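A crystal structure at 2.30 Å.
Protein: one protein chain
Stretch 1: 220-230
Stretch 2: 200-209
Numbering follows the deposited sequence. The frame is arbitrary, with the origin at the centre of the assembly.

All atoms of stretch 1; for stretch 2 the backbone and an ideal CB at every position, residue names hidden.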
# COMPACT_ATOMS: atom_id res chain seq x y z
N LEU A 220 -24.00 15.37 -25.05
CA LEU A 220 -23.79 14.51 -26.21
C LEU A 220 -22.49 13.74 -26.04
O LEU A 220 -22.40 12.56 -26.39
CB LEU A 220 -23.74 15.35 -27.49
CG LEU A 220 -23.48 14.60 -28.79
CD1 LEU A 220 -24.59 13.57 -29.04
CD2 LEU A 220 -23.39 15.60 -29.93
N VAL A 221 -21.47 14.41 -25.50
CA VAL A 221 -20.18 13.77 -25.26
C VAL A 221 -20.42 12.66 -24.25
O VAL A 221 -19.92 11.55 -24.39
CB VAL A 221 -19.15 14.77 -24.68
CG1 VAL A 221 -17.93 14.02 -24.17
CG2 VAL A 221 -18.72 15.77 -25.75
N TYR A 222 -21.21 12.98 -23.23
CA TYR A 222 -21.52 12.01 -22.21
C TYR A 222 -22.11 10.76 -22.84
O TYR A 222 -21.72 9.63 -22.51
CB TYR A 222 -22.52 12.58 -21.21
CG TYR A 222 -22.54 11.81 -19.92
CD1 TYR A 222 -21.64 12.10 -18.90
CD2 TYR A 222 -23.43 10.75 -19.72
CE1 TYR A 222 -21.62 11.36 -17.71
CE2 TYR A 222 -23.42 10.01 -18.54
CZ TYR A 222 -22.51 10.32 -17.54
OH TYR A 222 -22.48 9.62 -16.37
N LEU A 223 -23.05 10.96 -23.76
CA LEU A 223 -23.70 9.85 -24.43
C LEU A 223 -22.68 9.00 -25.17
O LEU A 223 -22.74 7.77 -25.13
CB LEU A 223 -24.74 10.35 -25.42
CG LEU A 223 -25.64 9.24 -25.97
CD1 LEU A 223 -26.47 8.66 -24.83
CD2 LEU A 223 -26.54 9.80 -27.05
N CYS A 224 -21.74 9.66 -25.84
CA CYS A 224 -20.70 8.95 -26.57
C CYS A 224 -19.81 8.13 -25.64
O CYS A 224 -19.49 6.98 -25.95
CB CYS A 224 -19.83 9.92 -27.38
SG CYS A 224 -20.70 10.63 -28.78
N VAL A 225 -19.42 8.72 -24.51
CA VAL A 225 -18.58 8.00 -23.56
C VAL A 225 -19.28 6.75 -23.09
O VAL A 225 -18.72 5.65 -23.15
CB VAL A 225 -18.22 8.87 -22.35
CG1 VAL A 225 -17.41 8.05 -21.35
CG2 VAL A 225 -17.42 10.07 -22.80
N VAL A 226 -20.51 6.90 -22.61
CA VAL A 226 -21.28 5.75 -22.15
C VAL A 226 -21.40 4.74 -23.30
O VAL A 226 -21.21 3.54 -23.12
CB VAL A 226 -22.69 6.18 -21.71
CG1 VAL A 226 -23.48 4.98 -21.24
CG2 VAL A 226 -22.59 7.19 -20.59
N GLY A 227 -21.72 5.25 -24.49
CA GLY A 227 -21.87 4.40 -25.65
C GLY A 227 -20.63 3.57 -25.93
O GLY A 227 -20.73 2.37 -26.19
N PHE A 228 -19.47 4.20 -25.87
CA PHE A 228 -18.23 3.48 -26.11
C PHE A 228 -17.98 2.44 -25.03
O PHE A 228 -17.54 1.33 -25.33
CB PHE A 228 -17.04 4.44 -26.23
CG PHE A 228 -16.80 4.93 -27.63
CD1 PHE A 228 -16.43 4.04 -28.64
CD2 PHE A 228 -16.99 6.27 -27.96
CE1 PHE A 228 -16.25 4.47 -29.95
CE2 PHE A 228 -16.81 6.72 -29.27
CZ PHE A 228 -16.44 5.81 -30.27
N PHE A 229 -18.26 2.79 -23.77
CA PHE A 229 -18.06 1.84 -22.68
C PHE A 229 -18.92 0.62 -22.92
O PHE A 229 -18.42 -0.51 -22.88
CB PHE A 229 -18.41 2.44 -21.32
CG PHE A 229 -17.29 3.19 -20.67
CD1 PHE A 229 -16.03 2.61 -20.54
CD2 PHE A 229 -17.49 4.47 -20.17
CE1 PHE A 229 -14.98 3.30 -19.91
CE2 PHE A 229 -16.45 5.17 -19.54
CZ PHE A 229 -15.19 4.59 -19.42
N ILE A 230 -20.20 0.84 -23.17
CA ILE A 230 -21.11 -0.28 -23.40
C ILE A 230 -20.64 -1.09 -24.59
O ILE A 230 -20.66 -2.32 -24.55
CB ILE A 230 -22.55 0.20 -23.66
CG1 ILE A 230 -23.11 0.89 -22.41
CG2 ILE A 230 -23.45 -0.99 -24.01
CD1 ILE A 230 -24.42 1.64 -22.65
N UNK A 200 -9.24 7.79 -21.38
CA UNK A 200 -9.81 8.69 -22.38
C UNK A 200 -11.02 9.42 -21.81
O UNK A 200 -11.11 10.65 -21.89
CB UNK A 200 -10.20 7.92 -23.64
N UNK A 201 -11.94 8.68 -21.21
CA UNK A 201 -13.13 9.28 -20.62
C UNK A 201 -12.74 10.33 -19.59
O UNK A 201 -13.34 11.41 -19.53
CB UNK A 201 -14.01 8.21 -19.98
N UNK A 202 -11.73 10.02 -18.79
CA UNK A 202 -11.29 10.94 -17.75
C UNK A 202 -10.71 12.22 -18.33
O UNK A 202 -11.01 13.32 -17.86
CB UNK A 202 -10.25 10.26 -16.85
N UNK A 203 -9.87 12.08 -19.35
CA UNK A 203 -9.27 13.24 -20.01
C UNK A 203 -10.40 14.11 -20.57
O UNK A 203 -10.45 15.32 -20.34
CB UNK A 203 -8.30 12.81 -21.12
N UNK A 204 -11.32 13.47 -21.28
CA UNK A 204 -12.45 14.15 -21.89
C UNK A 204 -13.29 14.93 -20.89
O UNK A 204 -13.67 16.06 -21.17
CB UNK A 204 -13.33 13.13 -22.61
N UNK A 205 -13.57 14.34 -19.74
CA UNK A 205 -14.36 15.02 -18.73
C UNK A 205 -13.57 16.15 -18.09
O UNK A 205 -14.13 17.16 -17.67
CB UNK A 205 -14.83 14.03 -17.66
N UNK A 206 -12.26 15.96 -18.00
CA UNK A 206 -11.42 16.99 -17.41
C UNK A 206 -11.42 18.19 -18.34
O UNK A 206 -11.68 19.31 -17.91
CB UNK A 206 -10.00 16.48 -17.16
N UNK A 207 -11.15 17.93 -19.61
CA UNK A 207 -11.14 19.00 -20.62
C UNK A 207 -12.49 19.71 -20.61
O UNK A 207 -12.57 20.94 -20.61
CB UNK A 207 -10.84 18.44 -22.01
N UNK A 208 -13.54 18.91 -20.61
CA UNK A 208 -14.90 19.40 -20.60
C UNK A 208 -15.12 20.34 -19.41
O UNK A 208 -15.79 21.37 -19.53
CB UNK A 208 -15.89 18.23 -20.56
N UNK A 209 -14.54 19.98 -18.27
CA UNK A 209 -14.65 20.78 -17.05
C UNK A 209 -13.92 22.11 -17.15
O UNK A 209 -14.22 23.05 -16.42
CB UNK A 209 -14.11 19.99 -15.86

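Both stretches are helical and run antiparallel: their axes make an angle of 174° and approach to 10.9 Å. The backbones come nearest at 201, with CA of Val225 6.3 Å from CA of position 201, against 8.4 Å from CA of Val221 to CA of position 204 and 8.5 Å from CA of Tyr222 to CA of position 205. A small side chain is favoured at 201; 204 and 205 have more room.

At position 200 the CA-to-CB bond points sideways and no atom of stretch 1 comes within 5.5 Å of the ideal CB. Almost any helix-compatible residue would suit. It is Ile200, whose end leads away from stretch 1.

Position 201 is the tight point. Its CB points toward stretch 1 and already lies 3.7 Å from CG1 of Val225 and 3.8 Å from CZ of Phe229, so that CB is itself in van der Waals contact. Alanine fits directly, and glycine or serine would also be small enough. The residue is Ala201, whose methyl group makes both of these apolar contacts.

Positions 202 and 203 face out of reach of stretch 1, which sets no requirement on either. They are Ser202, whose OG is hydrogen-bonded elsewhere in the structure, and Ile203.

Position 204 again points toward stretch 1, but with more room: the ideal CB is 4.9 Å from CG1 of Val221 and 5.1 Å from CG2 of Val225. One further layer of carbon can bridge that gap, and the methyl groups on offer call for an apolar partner; valine, isoleucine or leucine are all plausible. The deposited residue is Val204, with chi1 at 166° (t), and its CG1 meets CG1 of Val221 at 3.5 Å.

At position 205 the CB points sideways with nothing of stretch 1 within 5.5 Å, so a short side chain would miss the contact. A long apolar or aromatic one could turn toward Tyr222 and Val225; leucine, methionine or phenylalanine are candidates. Phe205 takes chi1 of -69° (m) and brings its CZ to 3.9 Å from CD1 of Tyr222 and 4.0 Å from CG1 of Val225. The aromatic planes are 23° from parallel, but the rings, centroids 5.8 Å apart, are slid so that they barely overlap.

Positions 206 and 207 are out of reach and unconstrained by stretch 1. They are Thr206, whose OG1 donates a hydrogen bond to O of Ser202 at 2.9 Å, one turn earlier, and Leu207.

Position 208 points toward stretch 1, but its ideal CB has no neighbour there within 5.5 Å. A side chain reaching well beyond CB is needed to touch Val221; leucine or methionine would suit its carbon surface, and a long polar chain could also reach. Glu208, with chi1 and chi2 both t, sets OE2 of its carboxylate 3.5 Å from CB of Val221, a van der Waals contact with no hydrogen bond or salt bridge to stretch 1.

Position 209 is out of reach, leaving the choice open; it is Arg209, which touches a crystal neighbour.

Stretch 2 (200-209) IASIVFTLER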
# COMPACT_ATOMS: atom_id res chain seq x y z
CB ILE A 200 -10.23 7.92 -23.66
CG1 ILE A 200 -9.00 7.28 -24.31
CG2 ILE A 200 -10.91 8.86 -24.65
CD1 ILE A 200 -7.86 8.26 -24.57
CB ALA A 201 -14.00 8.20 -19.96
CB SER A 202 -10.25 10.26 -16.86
OG SER A 202 -9.99 11.05 -15.72
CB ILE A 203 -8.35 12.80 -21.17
CG1 ILE A 203 -7.05 12.24 -20.60
CG2 ILE A 203 -8.10 13.96 -22.12
CD1 ILE A 203 -6.16 11.60 -21.65
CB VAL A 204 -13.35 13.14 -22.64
CG1 VAL A 204 -14.70 13.77 -22.97
CG2 VAL A 204 -12.66 12.68 -23.92
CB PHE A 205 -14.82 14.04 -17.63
CG PHE A 205 -15.85 13.05 -18.10
CD1 PHE A 205 -16.77 13.38 -19.10
CD2 PHE A 205 -15.92 11.79 -17.50
CE1 PHE A 205 -17.74 12.47 -19.49
CE2 PHE A 205 -16.89 10.88 -17.90
CZ PHE A 205 -17.81 11.22 -18.90
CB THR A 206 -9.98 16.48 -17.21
OG1 THR A 206 -9.98 15.43 -16.24
CG2 THR A 206 -9.07 17.60 -16.72
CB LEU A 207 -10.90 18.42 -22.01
CG LEU A 207 -9.50 17.90 -22.30
CD1 LEU A 207 -9.46 17.35 -23.71
CD2 LEU A 207 -8.48 19.02 -22.13
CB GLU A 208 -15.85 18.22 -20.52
CG GLU A 208 -17.29 18.56 -20.78
CD GLU A 208 -18.15 17.33 -20.92
OE1 GLU A 208 -18.30 16.60 -19.92
OE2 GLU A 208 -18.66 17.08 -22.03
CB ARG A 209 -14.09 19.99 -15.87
CG ARG A 209 -15.01 18.91 -15.35
CD ARG A 209 -16.04 19.51 -14.42
NE ARG A 209 -17.12 18.56 -14.13
CZ ARG A 209 -18.19 18.86 -13.41
NH1 ARG A 209 -18.33 20.07 -12.89
NH2 ARG A 209 -19.12 17.94 -13.22
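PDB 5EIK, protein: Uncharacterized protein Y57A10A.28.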